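Local coordinates for protein endonuclease and methylase LlaGI (Lactococcus lactis, PDB 5FFJ) that recognises DNA as a Type ISP restriction-modification enzyme, combining a helicase-like ATPase with a methyltransferase and, in the intact protein, a nuclease, at residues 917-923 against 976-982; 855-859 against 897-903; 703-709 against 967-971. All blocks are in the same frame, centred on the assembly; numbering follows the deposited sequence.

Interaction 1 (917-923 against 976-982); sequences IGFVSNG and SIAISIL. With nucleotides of chain B.
Strands 917-922 and 977-982 run antiparallel, their axes 4.6 Å apart at 171°. Phe919-Ser980 and Ser921-Ala978 are the firm hydrogen-bonded pairs: Phe919 N to Ser980 O and Ser980 N to Phe919 O are both 2.9 Å, and Ser921 N to Ala978 O is 3.0 Å. Val920-Ile979 is non-hydrogen-bonded. Val920 (chi1 p), Ile979 (m, t) and Ile981 (p, t) share one face, where helix 707-725 covers Val920 and Ile979; Val920 CG2 lies 3.7 Å from Ile977 CG2. Phe919 (m) and Ser921 (p) point to the other, toward which helix 899-910 packs. Gly923 N donates to Ser976 O (2.7 Å); a CB on Gly923 would clash with Ala978 CB, 2.8 Å away. Asn922, chi1 t, accepts from Ser924 N through OD1, while ND2 makes a weak 2.6 Å bond to DC10 OP1 of chain B. The reversed strand 977-984, inserted between 915-922 and 944-951, is the hallmark of Rossmann-like methyltransferases. Chemically, a buried, mostly apolar sheet core ends in a polar tip that meets the DNA backbone.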
loop_
_atom_site.group_PDB
_atom_site.type_symbol
_atom_site.label_atom_id
_atom_site.label_comp_id
_atom_site.label_asym_id
_atom_site.label_seq_id
_atom_site.Cartn_x
_atom_site.Cartn_y
_atom_site.Cartn_z
ATOM N N ILE A 917 11.243 28.271 0.842
ATOM C CA ILE A 917 10.842 26.870 0.800
ATOM C C ILE A 917 10.075 26.619 -0.493
ATOM O O ILE A 917 9.464 27.534 -1.044
ATOM C CB ILE A 917 9.971 26.475 2.010
ATOM C CG1 ILE A 917 10.585 27.026 3.301
ATOM C CG2 ILE A 917 9.800 24.951 2.069
ATOM C CD1 ILE A 917 9.943 26.506 4.574
ATOM N N GLY A 918 10.133 25.385 -0.983
ATOM C CA GLY A 918 9.381 24.981 -2.157
ATOM C C GLY A 918 8.984 23.520 -2.062
ATOM O O GLY A 918 9.837 22.630 -2.123
ATOM N N PHE A 919 7.682 23.279 -1.919
ATOM C CA PHE A 919 7.154 21.938 -1.690
ATOM C C PHE A 919 5.985 21.599 -2.611
ATOM O O PHE A 919 5.239 22.481 -3.044
ATOM C CB PHE A 919 6.679 21.790 -0.238
ATOM C CG PHE A 919 7.761 21.429 0.750
ATOM C CD1 PHE A 919 8.995 20.942 0.344
ATOM C CD2 PHE A 919 7.523 21.564 2.108
ATOM C CE1 PHE A 919 9.965 20.611 1.271
ATOM C CE2 PHE A 919 8.489 21.235 3.038
ATOM C CZ PHE A 919 9.710 20.758 2.621
ATOM N N VAL A 920 5.842 20.307 -2.898
ATOM C CA VAL A 920 4.584 19.753 -3.372
ATOM C C VAL A 920 4.011 18.976 -2.194
ATOM O O VAL A 920 4.674 18.099 -1.639
ATOM C CB VAL A 920 4.749 18.846 -4.620
ATOM C CG1 VAL A 920 5.761 17.727 -4.374
ATOM C CG2 VAL A 920 3.403 18.267 -5.036
ATOM N N SER A 921 2.790 19.316 -1.794
ATOM C CA SER A 921 2.230 18.788 -0.556
ATOM C C SER A 921 0.729 18.574 -0.638
ATOM O O SER A 921 0.085 18.938 -1.624
ATOM C CB SER A 921 2.542 19.738 0.600
ATOM O OG SER A 921 2.061 21.043 0.318
ATOM N N ASN A 922 0.181 17.972 0.411
ATOM C CA ASN A 922 -1.258 17.933 0.600
ATOM C C ASN A 922 -1.762 19.368 0.715
ATOM O O ASN A 922 -1.286 20.129 1.556
ATOM C CB ASN A 922 -1.618 17.120 1.845
ATOM C CG ASN A 922 -3.106 16.856 1.968
ATOM O OD1 ASN A 922 -3.930 17.560 1.380
ATOM N ND2 ASN A 922 -3.460 15.838 2.743
ATOM N N GLY A 923 -2.713 19.737 -0.136
ATOM C CA GLY A 923 -3.194 21.106 -0.200
ATOM C C GLY A 923 -4.397 21.373 0.686
ATOM O O GLY A 923 -5.069 22.393 0.534
ATOM N N SER A 976 -5.890 16.210 -1.998
ATOM C CA SER A 976 -5.737 17.468 -2.708
ATOM C C SER A 976 -4.257 17.827 -2.729
ATOM O O SER A 976 -3.588 17.749 -1.697
ATOM C CB SER A 976 -6.552 18.579 -2.040
ATOM O OG SER A 976 -6.571 19.751 -2.838
ATOM N N ILE A 977 -3.746 18.200 -3.899
ATOM C CA ILE A 977 -2.338 18.555 -4.048
ATOM C C ILE A 977 -2.177 20.052 -4.292
ATOM O O ILE A 977 -3.004 20.679 -4.957
ATOM C CB ILE A 977 -1.682 17.774 -5.206
ATOM C CG1 ILE A 977 -1.756 16.267 -4.944
ATOM C CG2 ILE A 977 -0.234 18.205 -5.404
ATOM C CD1 ILE A 977 -1.079 15.813 -3.657
ATOM N N ALA A 978 -1.102 20.616 -3.753
ATOM C CA ALA A 978 -0.806 22.027 -3.935
ATOM C C ALA A 978 0.692 22.268 -3.852
ATOM O O ALA A 978 1.388 21.633 -3.058
ATOM C CB ALA A 978 -1.534 22.865 -2.895
ATOM N N ILE A 979 1.183 23.179 -4.684
ATOM C CA ILE A 979 2.572 23.602 -4.614
ATOM C C ILE A 979 2.663 24.874 -3.785
ATOM O O ILE A 979 1.977 25.860 -4.064
ATOM C CB ILE A 979 3.173 23.840 -6.012
ATOM C CG1 ILE A 979 3.415 22.498 -6.709
ATOM C CG2 ILE A 979 4.485 24.613 -5.902
ATOM C CD1 ILE A 979 3.832 22.613 -8.163
ATOM N N SER A 980 3.512 24.834 -2.765
ATOM C CA SER A 980 3.714 25.970 -1.881
ATOM C C SER A 980 5.151 26.445 -1.926
ATOM O O SER A 980 6.075 25.663 -1.690
ATOM C CB SER A 980 3.343 25.599 -0.447
ATOM O OG SER A 980 2.008 25.141 -0.383
ATOM N N ILE A 981 5.335 27.725 -2.230
ATOM C CA ILE A 981 6.649 28.343 -2.122
ATOM C C ILE A 981 6.590 29.471 -1.097
ATOM O O ILE A 981 5.981 30.518 -1.326
ATOM C CB ILE A 981 7.161 28.869 -3.475
ATOM C CG1 ILE A 981 6.050 29.580 -4.238
ATOM C CG2 ILE A 981 7.697 27.718 -4.318
ATOM C CD1 ILE A 981 6.569 30.502 -5.320
ATOM N N LEU A 982 7.222 29.227 0.046
ATOM C CA LEU A 982 7.178 30.145 1.175
ATOM C C LEU A 982 8.464 30.961 1.253
ATOM O O LEU A 982 9.539 30.419 1.514
ATOM C CB LEU A 982 6.957 29.369 2.475
ATOM C CG LEU A 982 5.765 28.406 2.460
ATOM C CD1 LEU A 982 5.835 27.444 3.630
ATOM C CD2 LEU A 982 4.457 29.176 2.491
ATOM P P DC B 10 -6.602 15.572 4.393
ATOM O OP1 DC B 10 -5.388 16.421 4.374
ATOM O OP2 DC B 10 -7.745 15.938 3.523
ATOM O "O5'" DC B 10 -6.206 14.052 4.087
ATOM C "C5'" DC B 10 -5.146 13.441 4.812
ATOM C "C4'" DC B 10 -5.531 12.049 5.289
ATOM O "O4'" DC B 10 -6.906 12.056 5.773
ATOM C "C3'" DC B 10 -5.464 10.961 4.211
ATOM O "O3'" DC B 10 -4.708 9.840 4.671
ATOM C "C2'" DC B 10 -6.926 10.609 3.954
ATOM C "C1'" DC B 10 -7.577 10.914 5.289
ATOM N N1 DC B 10 -9.045 11.210 5.191
ATOM C C2 DC B 10 -9.991 10.292 5.677
ATOM O O2 DC B 10 -9.606 9.236 6.197
ATOM N N3 DC B 10 -11.311 10.593 5.565
ATOM C C4 DC B 10 -11.688 11.743 4.998
ATOM N N4 DC B 10 -12.997 12.002 4.907
ATOM C C5 DC B 10 -10.741 12.678 4.500
ATOM C C6 DC B 10 -9.447 12.374 4.614
#

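Interaction 2 (855-859 against 897-903); sequences PPYSK and YDSYVLS. With nucleotides of chain B; nucleotides of chain C.
A backbone bond and a bond to the Asp898 carboxylate join the loop 855-859 to the start of helix 899-910. Ser858 N donates to Asp898 OD1 and Ser899 N to Ser858 O, both at 2.9 Å. Asp898 (chi1 t) is the N-cap, its OD1 also accepting from Tyr900 N (3.2 Å). Packing adds Pro855 CB against Ser903 OG (3.2 Å) and Tyr857 CD1 against Tyr900 CB (3.9 Å). The loop carries the Pro-Pro-Tyr of the NPPY signature, motif IV of N6-adenine methyltransferases, and holds the DA11 base of chain B, swung away from its neighbours. That base lies over one face of the Tyr857 ring (chi1 m), whose OH bonds Val920 O; Pro855 O is 3.0 Å from DA11 N6 and Tyr857 N 3.0 Å from DA11 N7. Lys859 N reaches DA11 OP2 weakly (3.3 Å), Lys859 NZ makes weak 3.3 Å bonds to O2 and O4' of DC9 of chain B, and Tyr897 OH gives a very short 2.4 Å bond to DG20 OP1 of chain C.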
loop_
_atom_site.group_PDB
_atom_site.type_symbol
_atom_site.label_atom_id
_atom_site.label_comp_id
_atom_site.label_asym_id
_atom_site.label_seq_id
_atom_site.Cartn_x
_atom_site.Cartn_y
_atom_site.Cartn_z
ATOM N N PRO A 855 7.692 16.424 0.631
ATOM C CA PRO A 855 7.623 15.850 1.978
ATOM C C PRO A 855 6.580 14.743 2.078
ATOM O O PRO A 855 5.647 14.717 1.280
ATOM C CB PRO A 855 7.247 17.047 2.854
ATOM C CG PRO A 855 6.574 17.999 1.930
ATOM C CD PRO A 855 7.251 17.831 0.610
ATOM N N PRO A 856 6.740 13.830 3.045
ATOM C CA PRO A 856 5.813 12.702 3.194
ATOM C C PRO A 856 4.412 13.133 3.627
ATOM O O PRO A 856 4.277 14.117 4.356
ATOM C CB PRO A 856 6.479 11.844 4.276
ATOM C CG PRO A 856 7.321 12.793 5.051
ATOM C CD PRO A 856 7.803 13.812 4.064
ATOM N N TYR A 857 3.390 12.410 3.166
ATOM C CA TYR A 857 2.015 12.637 3.608
ATOM C C TYR A 857 1.543 11.453 4.451
ATOM O O TYR A 857 1.452 10.330 3.954
ATOM C CB TYR A 857 1.046 12.817 2.430
ATOM C CG TYR A 857 1.515 13.676 1.274
ATOM C CD1 TYR A 857 2.536 14.605 1.421
ATOM C CD2 TYR A 857 0.912 13.562 0.028
ATOM C CE1 TYR A 857 2.948 15.382 0.354
ATOM C CE2 TYR A 857 1.315 14.333 -1.038
ATOM C CZ TYR A 857 2.333 15.241 -0.872
ATOM O OH TYR A 857 2.734 16.010 -1.940
ATOM N N SER A 858 1.239 11.702 5.720
ATOM C CA SER A 858 0.635 10.679 6.570
ATOM C C SER A 858 -0.029 11.304 7.789
ATOM O O SER A 858 0.616 12.014 8.561
ATOM C CB SER A 858 1.680 9.655 7.020
ATOM O OG SER A 858 1.102 8.682 7.877
ATOM N N LYS A 859 -1.318 11.027 7.958
ATOM C CA LYS A 859 -2.080 11.548 9.086
ATOM C C LYS A 859 -2.386 10.443 10.093
ATOM O O LYS A 859 -2.777 10.720 11.226
ATOM C CB LYS A 859 -3.383 12.192 8.608
ATOM C CG LYS A 859 -3.915 13.256 9.553
ATOM C CD LYS A 859 -5.352 13.636 9.240
ATOM C CE LYS A 859 -6.340 12.690 9.910
ATOM N NZ LYS A 859 -7.749 13.155 9.770
ATOM N N TYR A 897 -0.715 17.347 12.906
ATOM C CA TYR A 897 0.399 16.434 13.137
ATOM C C TYR A 897 0.603 15.503 11.942
ATOM O O TYR A 897 1.309 14.498 12.037
ATOM C CB TYR A 897 0.170 15.624 14.414
ATOM C CG TYR A 897 0.218 16.467 15.663
ATOM C CD1 TYR A 897 -0.909 17.138 16.117
ATOM C CD2 TYR A 897 1.396 16.603 16.385
ATOM C CE1 TYR A 897 -0.867 17.914 17.255
ATOM C CE2 TYR A 897 1.447 17.376 17.524
ATOM C CZ TYR A 897 0.314 18.030 17.955
ATOM O OH TYR A 897 0.360 18.802 19.091
ATOM N N ASP A 898 -0.018 15.842 10.816
ATOM C CA ASP A 898 0.231 15.134 9.566
ATOM C C ASP A 898 1.679 15.373 9.160
ATOM O O ASP A 898 2.205 16.472 9.342
ATOM C CB ASP A 898 -0.731 15.604 8.470
ATOM C CG ASP A 898 -0.671 14.743 7.216
ATOM O OD1 ASP A 898 0.434 14.315 6.819
ATOM O OD2 ASP A 898 -1.741 14.498 6.620
ATOM N N SER A 899 2.313 14.342 8.609
ATOM C CA SER A 899 3.727 14.398 8.246
ATOM C C SER A 899 4.074 15.609 7.385
ATOM O O SER A 899 5.155 16.180 7.518
ATOM C CB SER A 899 4.130 13.120 7.506
ATOM O OG SER A 899 3.992 11.982 8.338
ATOM N N TYR A 900 3.159 16.003 6.506
ATOM C CA TYR A 900 3.425 17.113 5.601
ATOM C C TYR A 900 3.373 18.438 6.357
ATOM O O TYR A 900 4.017 19.408 5.965
ATOM C CB TYR A 900 2.432 17.107 4.430
ATOM C CG TYR A 900 1.180 17.933 4.635
ATOM C CD1 TYR A 900 1.152 19.281 4.298
ATOM C CD2 TYR A 900 0.017 17.361 5.137
ATOM C CE1 TYR A 900 0.013 20.039 4.472
ATOM C CE2 TYR A 900 -1.130 18.112 5.314
ATOM C CZ TYR A 900 -1.125 19.451 4.979
ATOM O OH TYR A 900 -2.260 20.210 5.148
ATOM N N VAL A 901 2.613 18.471 7.447
ATOM C CA VAL A 901 2.546 19.660 8.293
ATOM C C VAL A 901 3.757 19.697 9.220
ATOM O O VAL A 901 4.250 20.768 9.573
ATOM C CB VAL A 901 1.254 19.697 9.128
ATOM C CG1 VAL A 901 1.127 21.032 9.849
ATOM C CG2 VAL A 901 0.043 19.468 8.239
ATOM N N LEU A 902 4.229 18.518 9.616
ATOM C CA LEU A 902 5.475 18.408 10.363
ATOM C C LEU A 902 6.637 18.889 9.501
ATOM O O LEU A 902 7.531 19.588 9.979
ATOM C CB LEU A 902 5.721 16.965 10.810
ATOM C CG LEU A 902 4.684 16.325 11.734
ATOM C CD1 LEU A 902 5.076 14.887 12.057
ATOM C CD2 LEU A 902 4.514 17.131 13.009
ATOM N N SER A 903 6.613 18.510 8.227
ATOM C CA SER A 903 7.669 18.879 7.291
ATOM C C SER A 903 7.771 20.391 7.127
ATOM O O SER A 903 8.869 20.944 7.088
ATOM C CB SER A 903 7.426 18.224 5.931
ATOM O OG SER A 903 7.484 16.812 6.028
ATOM P P DA B 11 -3.142 9.735 4.331
ATOM O OP1 DA B 11 -2.684 8.376 4.696
ATOM O OP2 DA B 11 -2.481 10.920 4.924
ATOM O "O5'" DA B 11 -3.090 9.861 2.736
ATOM C "C5'" DA B 11 -1.878 10.217 2.085
ATOM C "C4'" DA B 11 -1.869 9.711 0.655
ATOM O "O4'" DA B 11 -0.772 10.325 -0.076
ATOM C "C3'" DA B 11 -1.644 8.214 0.510
ATOM O "O3'" DA B 11 -2.203 7.722 -0.714
ATOM C "C2'" DA B 11 -0.124 8.145 0.511
ATOM C "C1'" DA B 11 0.217 9.346 -0.366
ATOM N N9 DA B 11 1.532 9.941 -0.134
ATOM C C8 DA B 11 2.313 9.846 0.985
ATOM N N7 DA B 11 3.441 10.512 0.900
ATOM C C5 DA B 11 3.390 11.093 -0.356
ATOM C C6 DA B 11 4.284 11.927 -1.055
ATOM N N6 DA B 11 5.454 12.333 -0.555
ATOM N N1 DA B 11 3.928 12.328 -2.292
ATOM C C2 DA B 11 2.757 11.919 -2.790
ATOM N N3 DA B 11 1.839 11.137 -2.229
ATOM C C4 DA B 11 2.220 10.755 -1.003
ATOM P P DG C 20 -2.168 17.606 20.993
ATOM O OP1 DG C 20 -1.586 18.887 20.535
ATOM O OP2 DG C 20 -1.330 16.639 21.738
ATOM O "O5'" DG C 20 -3.460 17.956 21.865
ATOM C "C5'" DG C 20 -4.371 18.942 21.394
ATOM C "C4'" DG C 20 -5.634 18.974 22.234
ATOM O "O4'" DG C 20 -6.311 17.684 22.151
ATOM C "C3'" DG C 20 -5.415 19.235 23.731
ATOM O "O3'" DG C 20 -6.335 20.214 24.197
ATOM C "C2'" DG C 20 -5.655 17.868 24.360
ATOM C "C1'" DG C 20 -6.719 17.304 23.445
ATOM N N9 DG C 20 -6.882 15.850 23.505
ATOM C C8 DG C 20 -5.896 14.894 23.561
ATOM N N7 DG C 20 -6.360 13.671 23.611
ATOM C C5 DG C 20 -7.741 13.831 23.586
ATOM C C6 DG C 20 -8.778 12.864 23.616
ATOM O O6 DG C 20 -8.677 11.629 23.672
ATOM N N1 DG C 20 -10.039 13.457 23.574
ATOM C C2 DG C 20 -10.265 14.814 23.510
ATOM N N2 DG C 20 -11.545 15.208 23.476
ATOM N N3 DG C 20 -9.304 15.725 23.482
ATOM C C4 DG C 20 -8.075 15.165 23.522
ATOM P P DC B 9 -10.493 19.435 8.567
ATOM O OP1 DC B 9 -9.818 20.221 9.625
ATOM O OP2 DC B 9 -11.420 20.121 7.640
ATOM O "O5'" DC B 9 -9.397 18.660 7.686
ATOM C "C5'" DC B 9 -8.303 17.998 8.328
ATOM C "C4'" DC B 9 -8.166 16.556 7.854
ATOM O "O4'" DC B 9 -9.267 15.754 8.379
ATOM C "C3'" DC B 9 -8.198 16.362 6.331
ATOM O "O3'" DC B 9 -7.122 15.526 5.912
ATOM C "C2'" DC B 9 -9.558 15.716 6.083
ATOM C "C1'" DC B 9 -9.738 14.908 7.353
ATOM N N1 DC B 9 -11.163 14.494 7.655
ATOM C C2 DC B 9 -11.441 13.173 8.041
ATOM O O2 DC B 9 -10.515 12.358 8.128
ATOM N N3 DC B 9 -12.726 12.822 8.309
ATOM C C4 DC B 9 -13.703 13.723 8.206
ATOM N N4 DC B 9 -14.954 13.331 8.484
ATOM C C5 DC B 9 -13.441 15.068 7.817
ATOM C C6 DC B 9 -12.172 15.407 7.554
#

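Interaction 3 (703-709 against 967-971); sequences VFTPIEV and KIFGS. With nucleotides of chain B.
This is an apolar packing contact between two loop regions against the face of the methyltransferase sheet formed by Val920, Ile977 and Ile979: 703-709, which leads into helix 707-725, and the loop 967-971 ahead of strand 977-984. The backbones stay apart, Thr705 CA 6.7 Å from Phe969 CA, and side chains fill the gap. Lys967 to Gly970 form a type I turn closed by Gly970 N to Lys967 O (2.7 Å). From the turn, Phe969 (chi1 m, chi2 -91°) swings its ring into the other segment: Phe969 CD1 is 3.7 Å from Pro706 CD and 4.1 Å from Val703 CG1, and Phe969 CE1 is 3.9 Å from Thr705 CG2. One residue earlier in the turn, Ile968 (m, m) packs CG2 on Val709 CG2 at 3.9 Å and on Pro706 CG at 4.1 Å; Pro706 is the N-cap of the helix. One face of the Phe969 ring looks onto DA11 of chain B, whose C2 is 3.9 Å from Phe969 CD1 and 3.7 Å from Val703 CG1. Lys967 NZ turns to the next base, donating to DG12 O6 (2.4 Å, very short) and N7 (3.0 Å) of chain B. A valine and a phenylalanine beside a flipped adenine recall the target-base pocket of M.TaqI, and the Phe-Thr-Pro sequence here is consistent with motif X of N6-adenine methyltransferases.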
loop_
_atom_site.group_PDB
_atom_site.type_symbol
_atom_site.label_atom_id
_atom_site.label_comp_id
_atom_site.label_asym_id
_atom_site.label_seq_id
_atom_site.Cartn_x
_atom_site.Cartn_y
_atom_site.Cartn_z
ATOM N N VAL A 703 6.918 6.983 -3.760
ATOM C CA VAL A 703 6.070 7.727 -4.686
ATOM C C VAL A 703 6.941 8.476 -5.687
ATOM O O VAL A 703 7.806 9.262 -5.301
ATOM C CB VAL A 703 5.156 8.744 -3.968
ATOM C CG1 VAL A 703 4.012 9.158 -4.887
ATOM C CG2 VAL A 703 4.610 8.174 -2.665
ATOM N N PHE A 704 6.713 8.226 -6.971
ATOM C CA PHE A 704 7.455 8.907 -8.023
ATOM C C PHE A 704 6.853 10.283 -8.294
ATOM O O PHE A 704 5.691 10.398 -8.679
ATOM C CB PHE A 704 7.465 8.069 -9.301
ATOM C CG PHE A 704 7.973 8.810 -10.505
ATOM C CD1 PHE A 704 9.328 9.052 -10.662
ATOM C CD2 PHE A 704 7.097 9.263 -11.477
ATOM C CE1 PHE A 704 9.799 9.737 -11.769
ATOM C CE2 PHE A 704 7.562 9.947 -12.586
ATOM C CZ PHE A 704 8.916 10.184 -12.732
ATOM N N THR A 705 7.655 11.323 -8.090
ATOM C CA THR A 705 7.189 12.694 -8.269
ATOM C C THR A 705 7.279 13.120 -9.736
ATOM O O THR A 705 8.344 13.001 -10.345
ATOM C CB THR A 705 8.009 13.674 -7.414
ATOM O OG1 THR A 705 8.114 13.176 -6.073
ATOM C CG2 THR A 705 7.352 15.049 -7.401
ATOM N N PRO A 706 6.162 13.610 -10.310
ATOM C CA PRO A 706 6.166 14.111 -11.691
ATOM C C PRO A 706 7.251 15.153 -11.962
ATOM O O PRO A 706 7.413 16.098 -11.191
ATOM C CB PRO A 706 4.774 14.732 -11.838
ATOM C CG PRO A 706 3.923 13.942 -10.914
ATOM C CD PRO A 706 4.799 13.584 -9.746
ATOM N N ILE A 707 7.979 14.968 -13.059
ATOM C CA ILE A 707 9.064 15.867 -13.446
ATOM C C ILE A 707 8.566 17.287 -13.717
ATOM O O ILE A 707 9.267 18.260 -13.441
ATOM C CB ILE A 707 9.792 15.329 -14.699
ATOM C CG1 ILE A 707 10.616 14.092 -14.334
ATOM C CG2 ILE A 707 10.710 16.388 -15.303
ATOM C CD1 ILE A 707 10.739 13.084 -15.457
ATOM N N GLU A 708 7.363 17.403 -14.272
ATOM C CA GLU A 708 6.787 18.711 -14.566
ATOM C C GLU A 708 6.553 19.499 -13.278
ATOM O O GLU A 708 6.555 20.730 -13.284
ATOM C CB GLU A 708 5.471 18.571 -15.337
ATOM C CG GLU A 708 5.575 17.800 -16.647
ATOM C CD GLU A 708 5.449 16.298 -16.463
ATOM O OE1 GLU A 708 5.681 15.811 -15.336
ATOM O OE2 GLU A 708 5.112 15.606 -17.446
ATOM N N VAL A 709 6.349 18.778 -12.179
ATOM C CA VAL A 709 6.147 19.395 -10.872
ATOM C C VAL A 709 7.483 19.810 -10.262
ATOM O O VAL A 709 7.650 20.947 -9.819
ATOM C CB VAL A 709 5.423 18.430 -9.909
ATOM C CG1 VAL A 709 5.436 18.965 -8.476
ATOM C CG2 VAL A 709 3.998 18.184 -10.379
ATOM N N LYS A 967 -5.427 13.490 -10.682
ATOM C CA LYS A 967 -4.569 13.321 -9.516
ATOM C C LYS A 967 -3.105 13.469 -9.925
ATOM O O LYS A 967 -2.600 12.684 -10.726
ATOM C CB LYS A 967 -4.811 11.955 -8.868
ATOM C CG LYS A 967 -6.271 11.693 -8.512
ATOM C CD LYS A 967 -6.498 10.266 -8.037
ATOM C CE LYS A 967 -6.396 9.277 -9.184
ATOM N NZ LYS A 967 -7.035 7.979 -8.845
ATOM N N ILE A 968 -2.436 14.480 -9.378
ATOM C CA ILE A 968 -1.065 14.816 -9.768
ATOM C C ILE A 968 -0.090 13.639 -9.678
ATOM O O ILE A 968 0.798 13.501 -10.519
ATOM C CB ILE A 968 -0.512 15.968 -8.899
ATOM C CG1 ILE A 968 -1.228 17.278 -9.240
ATOM C CG2 ILE A 968 1.001 16.117 -9.092
ATOM C CD1 ILE A 968 -0.847 17.867 -10.585
ATOM N N PHE A 969 -0.236 12.820 -8.642
ATOM C CA PHE A 969 0.589 11.626 -8.487
ATOM C C PHE A 969 -0.153 10.376 -8.962
ATOM O O PHE A 969 0.235 9.253 -8.634
ATOM C CB PHE A 969 1.025 11.477 -7.025
ATOM C CG PHE A 969 1.763 12.676 -6.493
ATOM C CD1 PHE A 969 3.144 12.749 -6.577
ATOM C CD2 PHE A 969 1.075 13.738 -5.928
ATOM C CE1 PHE A 969 3.826 13.855 -6.097
ATOM C CE2 PHE A 969 1.751 14.846 -5.448
ATOM C CZ PHE A 969 3.128 14.904 -5.532
ATOM N N GLY A 970 -1.211 10.579 -9.748
ATOM C CA GLY A 970 -1.995 9.481 -10.286
ATOM C C GLY A 970 -2.479 8.535 -9.207
ATOM O O GLY A 970 -3.204 8.930 -8.296
ATOM N N SER A 971 -2.057 7.279 -9.304
ATOM C CA SER A 971 -2.444 6.260 -8.338
ATOM C C SER A 971 -1.622 6.360 -7.053
ATOM O O SER A 971 -1.759 5.532 -6.153
ATOM C CB SER A 971 -2.286 4.869 -8.955
ATOM O OG SER A 971 -1.045 4.756 -9.634
ATOM P P DA B 11 -3.142 9.735 4.331
ATOM O OP1 DA B 11 -2.684 8.376 4.696
ATOM O OP2 DA B 11 -2.481 10.920 4.924
ATOM O "O5'" DA B 11 -3.090 9.861 2.736
ATOM C "C5'" DA B 11 -1.878 10.217 2.085
ATOM C "C4'" DA B 11 -1.869 9.711 0.655
ATOM O "O4'" DA B 11 -0.772 10.325 -0.076
ATOM C "C3'" DA B 11 -1.644 8.214 0.510
ATOM O "O3'" DA B 11 -2.203 7.722 -0.714
ATOM C "C2'" DA B 11 -0.124 8.145 0.511
ATOM C "C1'" DA B 11 0.217 9.346 -0.366
ATOM N N9 DA B 11 1.532 9.941 -0.134
ATOM C C8 DA B 11 2.313 9.846 0.985
ATOM N N7 DA B 11 3.441 10.512 0.900
ATOM C C5 DA B 11 3.390 11.093 -0.356
ATOM C C6 DA B 11 4.284 11.927 -1.055
ATOM N N6 DA B 11 5.454 12.333 -0.555
ATOM N N1 DA B 11 3.928 12.328 -2.292
ATOM C C2 DA B 11 2.757 11.919 -2.790
ATOM N N3 DA B 11 1.839 11.137 -2.229
ATOM C C4 DA B 11 2.220 10.755 -1.003
ATOM P P DG B 12 -3.795 7.627 -0.925
ATOM O OP1 DG B 12 -4.340 8.996 -1.046
ATOM O OP2 DG B 12 -4.347 6.694 0.083
ATOM O "O5'" DG B 12 -3.943 6.968 -2.375
ATOM C "C5'" DG B 12 -3.323 5.720 -2.654
ATOM C "C4'" DG B 12 -4.162 4.571 -2.141
ATOM O "O4'" DG B 12 -5.527 4.739 -2.599
ATOM C "C3'" DG B 12 -3.744 3.204 -2.649
ATOM O "O3'" DG B 12 -4.148 2.179 -1.726
ATOM C "C2'" DG B 12 -4.466 3.135 -3.991
ATOM C "C1'" DG B 12 -5.768 3.899 -3.720
ATOM N N9 DG B 12 -6.242 4.730 -4.839
ATOM C C8 DG B 12 -5.488 5.374 -5.796
ATOM N N7 DG B 12 -6.207 6.042 -6.662
ATOM C C5 DG B 12 -7.518 5.830 -6.253
ATOM C C6 DG B 12 -8.737 6.302 -6.801
ATOM O O6 DG B 12 -8.908 7.026 -7.791
ATOM N N1 DG B 12 -9.836 5.848 -6.074
ATOM C C2 DG B 12 -9.763 5.042 -4.964
ATOM N N2 DG B 12 -10.924 4.708 -4.391
ATOM N N3 DG B 12 -8.631 4.596 -4.444
ATOM C C4 DG B 12 -7.553 5.025 -5.135
#

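In the fold
All three contacts gather about the central strands 915-922 and 977-984 of one mixed sheet in the methyltransferase. Interaction 1, the pairing of those strands, touches both of the others, its centre about 12 Å from that of interaction 2 and 13 Å from that of interaction 3, which are themselves about 17 Å apart. Along the chain, interaction 2 closes before interaction 1 opens and is nested inside the span of interaction 3, whose segments alternate with those of interaction 1. Val920 is shared ground: its O meets Tyr857 OH at 2.9 Å, and its CG2 meets Phe969 CZ at 3.4 Å. Distant pieces of sequence thus wrap the DA11 base of chain B, consistent with a target-adenine pocket.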